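Local coordinates for tryptophan--tRNA ligase (Aeropyrum pernix, PDB 3A04), which catalyses the ATP-dependent joining of L-tryptophan to tRNA(Trp), releasing AMP and diphosphate, at residues V91-Y96 with A242-K247; I127-Y132 with F148-N153. All blocks are in the same frame, centred on the assembly; numbering follows the deposited sequence.

Contact 1. Residues V91-Y96 with A242-K247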
ATOM      1  N   VAL A  91      19.477  17.943  -7.928  1.00 26.57           N
ATOM      2  CA  VAL A  91      18.709  18.672  -8.962  1.00 26.05           C
ATOM      3  C   VAL A  91      19.597  19.090 -10.103  1.00 27.15           C
ATOM      4  O   VAL A  91      19.176  19.137 -11.262  1.00 26.79           O
ATOM      5  CB  VAL A  91      17.991  19.938  -8.344  1.00 28.67           C
ATOM      6  CG1 VAL A  91      17.238  20.729  -9.369  1.00 24.23           C
ATOM      7  CG2 VAL A  91      16.989  19.427  -7.312  1.00 25.70           C
ATOM      8  N   ASP A  92      20.834  19.480  -9.774  1.00 26.78           N
ATOM      9  CA  ASP A  92      21.758  19.847 -10.845  1.00 29.10           C
ATOM     10  C   ASP A  92      21.950  18.670 -11.816  1.00 28.51           C
ATOM     11  O   ASP A  92      22.040  18.885 -13.003  1.00 26.87           O
ATOM     12  CB  ASP A  92      23.121  20.202 -10.224  1.00 29.18           C
ATOM     13  CG  ASP A  92      23.142  21.693  -9.693  1.00 35.83           C
ATOM     14  OD1 ASP A  92      22.268  22.582 -10.078  1.00 35.80           O
ATOM     15  OD2 ASP A  92      23.981  21.918  -8.821  1.00 36.04           O
ATOM     16  N   GLN A  93      22.055  17.447 -11.293  1.00 27.93           N
ATOM     17  CA  GLN A  93      22.142  16.239 -12.197  1.00 28.58           C
ATOM     18  C   GLN A  93      20.816  16.063 -12.982  1.00 28.87           C
ATOM     19  O   GLN A  93      20.838  15.759 -14.124  1.00 29.19           O
ATOM     20  CB  GLN A  93      22.369  14.983 -11.334  1.00 30.18           C
ATOM     21  CG  GLN A  93      23.710  15.055 -10.635  1.00 26.31           C
ATOM     22  CD  GLN A  93      23.974  13.887  -9.775  1.00 30.79           C
ATOM     23  OE1 GLN A  93      24.033  12.759 -10.253  1.00 30.67           O
ATOM     24  NE2 GLN A  93      24.076  14.121  -8.458  1.00 32.76           N
ATOM     25  N   LEU A  94      19.651  16.274 -12.369  1.00 27.51           N
ATOM     26  CA  LEU A  94      18.420  16.316 -13.192  1.00 27.61           C
ATOM     27  C   LEU A  94      18.383  17.336 -14.280  1.00 28.45           C
ATOM     28  O   LEU A  94      17.903  17.034 -15.394  1.00 28.36           O
ATOM     29  CB  LEU A  94      17.131  16.483 -12.346  1.00 26.66           C
ATOM     30  CG  LEU A  94      17.036  15.665 -11.057  1.00 26.70           C
ATOM     31  CD1 LEU A  94      15.738  16.077 -10.256  1.00 25.09           C
ATOM     32  CD2 LEU A  94      17.003  14.158 -11.432  1.00 27.21           C
ATOM     33  N   ILE A  95      18.868  18.561 -13.991  1.00 26.74           N
ATOM     34  CA  ILE A  95      18.800  19.623 -15.018  1.00 27.86           C
ATOM     35  C   ILE A  95      19.715  19.276 -16.156  1.00 27.36           C
ATOM     36  O   ILE A  95      19.377  19.418 -17.313  1.00 28.07           O
ATOM     37  CB  ILE A  95      19.237  21.023 -14.404  1.00 28.94           C
ATOM     38  CG1 ILE A  95      18.126  21.439 -13.406  1.00 29.40           C
ATOM     39  CG2 ILE A  95      19.430  22.090 -15.494  1.00 28.48           C
ATOM     40  CD1 ILE A  95      18.449  22.690 -12.515  1.00 28.09           C
ATOM     41  N   TYR A  96      20.895  18.811 -15.852  1.00 27.75           N
ATOM     42  CA  TYR A  96      21.766  18.384 -16.959  1.00 29.97           C
ATOM     43  C   TYR A  96      21.031  17.341 -17.864  1.00 30.89           C
ATOM     44  O   TYR A  96      20.970  17.451 -19.094  1.00 30.15           O
ATOM     45  CB  TYR A  96      23.071  17.771 -16.341  1.00 29.76           C
ATOM     46  CG  TYR A  96      23.884  16.993 -17.363  1.00 32.29           C
ATOM     47  CD1 TYR A  96      24.756  17.661 -18.256  1.00 29.53           C
ATOM     48  CD2 TYR A  96      23.805  15.560 -17.421  1.00 31.55           C
ATOM     49  CE1 TYR A  96      25.528  16.927 -19.213  1.00 35.63           C
ATOM     50  CE2 TYR A  96      24.531  14.847 -18.409  1.00 33.03           C
ATOM     51  CZ  TYR A  96      25.412  15.544 -19.287  1.00 37.13           C
ATOM     52  OH  TYR A  96      26.143  14.838 -20.279  1.00 34.96           O
ATOM     53  N   ALA A 242      18.570   1.579 -14.108  1.00 29.99           N
ATOM     54  CA  ALA A 242      19.982   2.020 -14.106  1.00 29.32           C
ATOM     55  C   ALA A 242      20.212   3.066 -13.005  1.00 28.67           C
ATOM     56  O   ALA A 242      19.259   3.559 -12.434  1.00 27.28           O
ATOM     57  CB  ALA A 242      20.354   2.586 -15.489  1.00 26.26           C
ATOM     58  N   SER A 243      21.476   3.337 -12.682  1.00 27.60           N
ATOM     59  CA  SER A 243      21.826   4.258 -11.663  1.00 27.32           C
ATOM     60  C   SER A 243      23.144   4.959 -11.968  1.00 29.68           C
ATOM     61  O   SER A 243      24.012   4.428 -12.717  1.00 27.59           O
ATOM     62  CB  SER A 243      21.883   3.544 -10.302  1.00 29.02           C
ATOM     63  OG  SER A 243      22.575   2.296 -10.373  1.00 28.76           O
ATOM     64  N   THR A 244      23.320   6.160 -11.416  1.00 30.19           N
ATOM     65  CA  THR A 244      24.647   6.827 -11.453  1.00 31.05           C
ATOM     66  C   THR A 244      24.917   7.077  -9.999  1.00 32.29           C
ATOM     67  O   THR A 244      23.941   7.146  -9.219  1.00 30.06           O
ATOM     68  CB  THR A 244      24.708   8.140 -12.235  1.00 31.83           C
ATOM     69  OG1 THR A 244      23.698   9.046 -11.742  1.00 33.00           O
ATOM     70  CG2 THR A 244      24.438   7.931 -13.769  1.00 33.82           C
ATOM     71  N   TYR A 245      26.199   7.189  -9.620  1.00 28.79           N
ATOM     72  CA  TYR A 245      26.600   7.208  -8.198  1.00 30.15           C
ATOM     73  C   TYR A 245      27.454   8.416  -7.941  1.00 30.95           C
ATOM     74  O   TYR A 245      28.405   8.656  -8.698  1.00 31.07           O
ATOM     75  CB  TYR A 245      27.371   5.941  -7.717  1.00 30.18           C
ATOM     76  CG  TYR A 245      26.500   4.756  -7.777  1.00 30.67           C
ATOM     77  CD1 TYR A 245      26.403   4.028  -8.962  1.00 29.36           C
ATOM     78  CD2 TYR A 245      25.733   4.373  -6.670  1.00 28.33           C
ATOM     79  CE1 TYR A 245      25.541   2.923  -9.085  1.00 28.83           C
ATOM     80  CE2 TYR A 245      24.869   3.243  -6.781  1.00 31.62           C
ATOM     81  CZ  TYR A 245      24.825   2.527  -7.975  1.00 28.50           C
ATOM     82  OH  TYR A 245      23.954   1.462  -8.133  1.00 32.44           O
ATOM     83  N   HIS A 246      27.048   9.216  -6.948  1.00 30.90           N
ATOM     84  CA  HIS A 246      27.807  10.420  -6.656  1.00 32.30           C
ATOM     85  C   HIS A 246      28.432  10.313  -5.256  1.00 33.87           C
ATOM     86  O   HIS A 246      27.887   9.655  -4.384  1.00 32.94           O
ATOM     87  CB  HIS A 246      26.943  11.692  -6.836  1.00 32.76           C
ATOM     88  CG  HIS A 246      25.656  11.677  -6.053  1.00 32.35           C
ATOM     89  ND1 HIS A 246      24.430  11.822  -6.649  1.00 35.38           N
ATOM     90  CD2 HIS A 246      25.411  11.528  -4.734  1.00 38.07           C
ATOM     91  CE1 HIS A 246      23.478  11.749  -5.740  1.00 36.44           C
ATOM     92  NE2 HIS A 246      24.044  11.591  -4.560  1.00 37.56           N
ATOM     93  N   LYS A 247      29.580  10.961  -5.029  1.00 36.11           N
ATOM     94  CA  LYS A 247      30.121  11.060  -3.661  1.00 38.79           C
ATOM     95  C   LYS A 247      29.335  12.123  -2.951  1.00 39.28           C
ATOM     96  O   LYS A 247      29.065  13.143  -3.527  1.00 40.70           O
ATOM     97  CB  LYS A 247      31.583  11.519  -3.695  1.00 40.94           C
ATOM     98  CG  LYS A 247      32.437  10.690  -4.696  1.00 45.72           C
ATOM     99  CD  LYS A 247      33.667  11.481  -5.159  1.00 54.81           C
ATOM    100  CE  LYS A 247      34.883  11.036  -4.370  1.00 58.68           C
ATOM    101  NZ  LYS A 247      36.072  11.514  -5.126  1.00 63.34           N
TER
HETATM  102  O   HOH W   1      24.628  10.149  -9.425  1.00 28.84           O
HETATM  103  O   HOH W   2      23.467  11.780 -12.771  1.00 34.03           O
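With CG beside its backbone N (chi1 -65°) and chi2 fully extended, Gln-93 sends its carboxamide straight off helix 85-99 toward strand 242-246, where Thr-244 and His-246, both with first torsions near +54°, place OG1 and the imidazole on the side facing it. The two backbones stay well apart, the CA atoms of Gln-93 and Thr-244 being 9.8 Å from each other, and a long amide suits the position because it spans this distance and still ends in a donor and an acceptor. Its plane stands at 81° to the imidazole, almost perpendicular. Gln-93 NE2 lies 2.9 Å from His-246 ND1, approaching the ring obliquely. The same NE2 hydrogen-bonds Leu-89 O, one helical turn back, which helps fix the amide's rotation. Two waters complete the link between these buried side chains. The first donates to Gln-93 OE1 at 2.8 Å, bonds Thr-244 OG1 at 2.7 Å and accepts a weak bond from His-246 ND1; the second likewise donates to Gln-93 OE1 and bonds Thr-244 OG1 at 2.9 Å. Gln-93 OE1 and Thr-244 OG1, 4.0 Å apart, are thus joined through a pair of waters. A leucine in place of Gln-93 would probably leave both waters without their amide acceptor and Leu-89 O without its side-chain donor. Gln-93 also packs on Ile-52 and Pro-213, on the strands that border 242-246. Helix and sheet of this Rossmann-type domain are therefore joined here by a small hydrated polar network, the imidazole bound only weakly to one water.

Contact 2. Residues I127-Y132 with F148-N153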
ATOM      1  N   ILE A 127       5.546  22.419   2.370  1.00 29.43           N
ATOM      2  CA  ILE A 127       7.007  22.297   2.225  1.00 29.22           C
ATOM      3  C   ILE A 127       7.348  21.728   0.865  1.00 30.15           C
ATOM      4  O   ILE A 127       8.240  22.212   0.153  1.00 28.52           O
ATOM      5  CB  ILE A 127       7.547  21.418   3.399  1.00 31.58           C
ATOM      6  CG1 ILE A 127       7.287  22.144   4.748  1.00 32.73           C
ATOM      7  CG2 ILE A 127       9.002  21.038   3.163  1.00 28.12           C
ATOM      8  CD1 ILE A 127       7.691  21.274   5.900  1.00 39.09           C
ATOM      9  N   ALA A 128       6.600  20.704   0.416  1.00 28.37           N
ATOM     10  CA  ALA A 128       6.941  20.129  -0.895  1.00 27.08           C
ATOM     11  C   ALA A 128       6.811  21.152  -1.980  1.00 27.27           C
ATOM     12  O   ALA A 128       7.663  21.268  -2.880  1.00 27.65           O
ATOM     13  CB  ALA A 128       5.929  18.887  -1.236  1.00 27.12           C
ATOM     14  N   VAL A 129       5.752  21.966  -1.922  1.00 26.97           N
ATOM     15  CA  VAL A 129       5.595  22.895  -3.052  1.00 28.54           C
ATOM     16  C   VAL A 129       6.543  24.146  -2.928  1.00 27.82           C
ATOM     17  O   VAL A 129       7.227  24.545  -3.881  1.00 28.14           O
ATOM     18  CB  VAL A 129       4.120  23.377  -3.108  1.00 29.18           C
ATOM     19  CG1 VAL A 129       3.907  24.531  -4.109  1.00 31.13           C
ATOM     20  CG2 VAL A 129       3.154  22.180  -3.564  1.00 32.31           C
ATOM     21  N   GLU A 130       6.574  24.732  -1.754  1.00 31.18           N
ATOM     22  CA  GLU A 130       7.226  26.067  -1.562  1.00 32.52           C
ATOM     23  C   GLU A 130       8.683  25.970  -1.199  1.00 33.80           C
ATOM     24  O   GLU A 130       9.431  26.917  -1.419  1.00 33.92           O
ATOM     25  CB  GLU A 130       6.522  26.760  -0.385  1.00 34.63           C
ATOM     26  CG  GLU A 130       5.204  27.354  -0.890  1.00 37.15           C
ATOM     27  CD  GLU A 130       4.396  28.123   0.152  1.00 43.31           C
ATOM     28  OE1 GLU A 130       4.847  28.363   1.308  1.00 46.02           O
ATOM     29  OE2 GLU A 130       3.265  28.463  -0.217  1.00 45.70           O
ATOM     30  N   GLU A 131       9.090  24.853  -0.577  1.00 32.01           N
ATOM     31  CA  GLU A 131      10.477  24.616  -0.282  1.00 31.43           C
ATOM     32  C   GLU A 131      11.153  23.693  -1.331  1.00 32.61           C
ATOM     33  O   GLU A 131      12.281  23.946  -1.722  1.00 32.78           O
ATOM     34  CB  GLU A 131      10.584  24.017   1.080  1.00 32.79           C
ATOM     35  CG  GLU A 131      11.915  24.052   1.789  1.00 34.26           C
ATOM     36  CD  GLU A 131      12.595  25.474   1.844  1.00 37.24           C
ATOM     37  OE1 GLU A 131      11.931  26.574   1.958  1.00 35.75           O
ATOM     38  OE2 GLU A 131      13.841  25.421   1.786  1.00 33.64           O
ATOM     39  N   TYR A 132      10.505  22.643  -1.799  1.00 29.38           N
ATOM     40  CA  TYR A 132      11.193  21.756  -2.684  1.00 28.04           C
ATOM     41  C   TYR A 132      10.890  22.128  -4.129  1.00 28.40           C
ATOM     42  O   TYR A 132      11.819  22.468  -4.875  1.00 28.37           O
ATOM     43  CB  TYR A 132      10.876  20.270  -2.344  1.00 27.95           C
ATOM     44  CG  TYR A 132      11.660  19.902  -1.087  1.00 25.42           C
ATOM     45  CD1 TYR A 132      11.245  20.322   0.189  1.00 27.06           C
ATOM     46  CD2 TYR A 132      12.870  19.316  -1.197  1.00 25.42           C
ATOM     47  CE1 TYR A 132      12.005  20.035   1.331  1.00 29.50           C
ATOM     48  CE2 TYR A 132      13.616  19.017  -0.065  1.00 27.66           C
ATOM     49  CZ  TYR A 132      13.200  19.406   1.159  1.00 29.96           C
ATOM     50  OH  TYR A 132      13.967  19.052   2.215  1.00 31.22           O
ATOM     51  N   PHE A 148       6.190  16.372 -11.630  1.00 26.49           N
ATOM     52  CA  PHE A 148       6.256  16.274 -10.161  1.00 27.64           C
ATOM     53  C   PHE A 148       4.995  15.526  -9.715  1.00 27.42           C
ATOM     54  O   PHE A 148       3.928  15.784 -10.283  1.00 27.35           O
ATOM     55  CB  PHE A 148       6.157  17.657  -9.519  1.00 26.88           C
ATOM     56  CG  PHE A 148       7.334  18.609  -9.896  1.00 30.23           C
ATOM     57  CD1 PHE A 148       8.514  18.581  -9.160  1.00 29.50           C
ATOM     58  CD2 PHE A 148       7.227  19.490 -10.970  1.00 31.18           C
ATOM     59  CE1 PHE A 148       9.612  19.449  -9.471  1.00 27.59           C
ATOM     60  CE2 PHE A 148       8.328  20.401 -11.287  1.00 32.23           C
ATOM     61  CZ  PHE A 148       9.490  20.351 -10.527  1.00 31.39           C
ATOM     62  N   TYR A 149       5.089  14.741  -8.607  1.00 25.48           N
ATOM     63  CA  TYR A 149       3.909  14.104  -8.079  1.00 25.09           C
ATOM     64  C   TYR A 149       4.074  13.775  -6.655  1.00 24.82           C
ATOM     65  O   TYR A 149       5.250  13.664  -6.160  1.00 24.53           O
ATOM     66  CB  TYR A 149       3.548  12.846  -8.914  1.00 25.28           C
ATOM     67  CG  TYR A 149       4.481  11.681  -8.676  1.00 26.99           C
ATOM     68  CD1 TYR A 149       4.249  10.769  -7.614  1.00 20.64           C
ATOM     69  CD2 TYR A 149       5.606  11.535  -9.491  1.00 24.61           C
ATOM     70  CE1 TYR A 149       5.151   9.634  -7.407  1.00 26.48           C
ATOM     71  CE2 TYR A 149       6.544  10.443  -9.316  1.00 24.26           C
ATOM     72  CZ  TYR A 149       6.261   9.510  -8.257  1.00 23.10           C
ATOM     73  OH  TYR A 149       7.134   8.483  -7.992  1.00 25.66           O
ATOM     74  N   PHE A 150       2.933  13.521  -5.994  1.00 24.92           N
ATOM     75  CA  PHE A 150       2.903  13.107  -4.588  1.00 25.90           C
ATOM     76  C   PHE A 150       2.619  11.597  -4.556  1.00 25.97           C
ATOM     77  O   PHE A 150       1.759  11.141  -5.329  1.00 25.81           O
ATOM     78  CB  PHE A 150       1.760  13.767  -3.813  1.00 24.73           C
ATOM     79  CG  PHE A 150       1.928  15.242  -3.638  1.00 29.17           C
ATOM     80  CD1 PHE A 150       2.650  15.751  -2.563  1.00 29.19           C
ATOM     81  CD2 PHE A 150       1.378  16.137  -4.558  1.00 32.30           C
ATOM     82  CE1 PHE A 150       2.788  17.203  -2.391  1.00 28.32           C
ATOM     83  CE2 PHE A 150       1.550  17.591  -4.381  1.00 29.90           C
ATOM     84  CZ  PHE A 150       2.226  18.067  -3.334  1.00 28.85           C
ATOM     85  N   GLN A 151       3.367  10.886  -3.720  1.00 24.49           N
ATOM     86  CA  GLN A 151       3.155   9.450  -3.476  1.00 25.06           C
ATOM     87  C   GLN A 151       1.676   9.189  -3.113  1.00 26.25           C
ATOM     88  O   GLN A 151       1.170   8.141  -3.476  1.00 26.21           O
ATOM     89  CB  GLN A 151       3.966   8.904  -2.293  1.00 24.75           C
ATOM     90  CG  GLN A 151       5.495   8.878  -2.567  1.00 24.10           C
ATOM     91  CD  GLN A 151       6.278   8.435  -1.336  1.00 24.69           C
ATOM     92  OE1 GLN A 151       5.890   8.656  -0.200  1.00 27.19           O
ATOM     93  NE2 GLN A 151       7.439   7.855  -1.593  1.00 25.27           N
ATOM     94  N   THR A 152       1.009  10.138  -2.479  1.00 25.95           N
ATOM     95  CA  THR A 152      -0.323   9.873  -1.990  1.00 26.64           C
ATOM     96  C   THR A 152      -1.332  10.333  -3.046  1.00 26.88           C
ATOM     97  O   THR A 152      -2.546  10.322  -2.780  1.00 28.10           O
ATOM     98  CB  THR A 152      -0.686  10.563  -0.643  1.00 26.11           C
ATOM     99  OG1 THR A 152      -0.614  11.981  -0.811  1.00 28.86           O
ATOM    100  CG2 THR A 152       0.208  10.088   0.557  1.00 27.50           C
ATOM    101  N   ASN A 153      -0.870  10.749  -4.196  1.00 25.44           N
ATOM    102  CA  ASN A 153      -1.861  11.199  -5.197  1.00 27.85           C
ATOM    103  C   ASN A 153      -1.497  10.780  -6.596  1.00 28.41           C
ATOM    104  O   ASN A 153      -1.569  11.565  -7.553  1.00 31.20           O
ATOM    105  CB  ASN A 153      -2.106  12.745  -5.102  1.00 27.17           C
ATOM    106  CG  ASN A 153      -3.439  13.159  -5.717  1.00 30.66           C
ATOM    107  OD1 ASN A 153      -4.357  12.348  -5.763  1.00 29.08           O
ATOM    108  ND2 ASN A 153      -3.549  14.398  -6.215  1.00 32.17           N
TER
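Phe-150 presents the far end of its ring to two small aliphatic side chains on helix 121-139, Ala-128 and Val-129. The methyl of Ala-128 comes in obliquely, its CB lying 3.7 Å from Phe-150 CE1, whereas CG2 of Val-129 sits at the ring edge, near its plane and 4.2 Å from CZ of Phe-150. What brings the ring here is its torsions: CG lies beside the backbone N (chi1 -68°) and the ring is turned broadside to its own chain (chi2 -87°), so that a CB not aimed at the helix still carries CE1 and CZ up to it. The residue sizes fit the task. Alanine lets the helix come close, valine adds a branch beside the ring, and phenylalanine is long enough to bridge CA atoms 8.9 Å apart, the distance from Ala-128 to Phe-150. Further along the helix, Ile-133, Met-136 and Ile-137 pack against Phe-148, while Ile-108 of the adjoining strand touches both Ala-128 and Phe-150. The wider pi-type turn of the helix, 128-132, starts at the touching residues themselves; there Ile-127 O accepts from Glu-131 N at 2.9 Å and from Tyr-132 N at 3.0 Å. Two side chains of that turn reach the 'HIGH' region: Tyr-132 OH bonds Ser-80 O, and Glu-131 OE2 accepts from Phe-83 N. Beyond the strand, Thr-152 O bonds Arg-160 of the second subunit. Helix 121-139 covering the parallel strands 103-108 and 147-150 that it connects is the beta-alpha-beta crossover characteristic of the Rossmann-type catalytic domain of class I synthetases.

After the strands 27-28, 52-56 and 72-77 the chain forms helix 85-99, the first half of contact 1. It then runs through strand 103-108 into helix 121-139, and contact 2 closes a short loop of 15 residues when strand 147-150 is laid at the sheet's edge. Only after strand 210-215 does strand 242-246 arrive and close the much longer loop of contact 1, within which contact 2 lies whole. The two do not touch, their centres being 20 Å apart, but they tie helices to the same sheet. Those helices also meet: Val-91 packs on Met-136 and Leu-139, and Ile-95 on Leu-139.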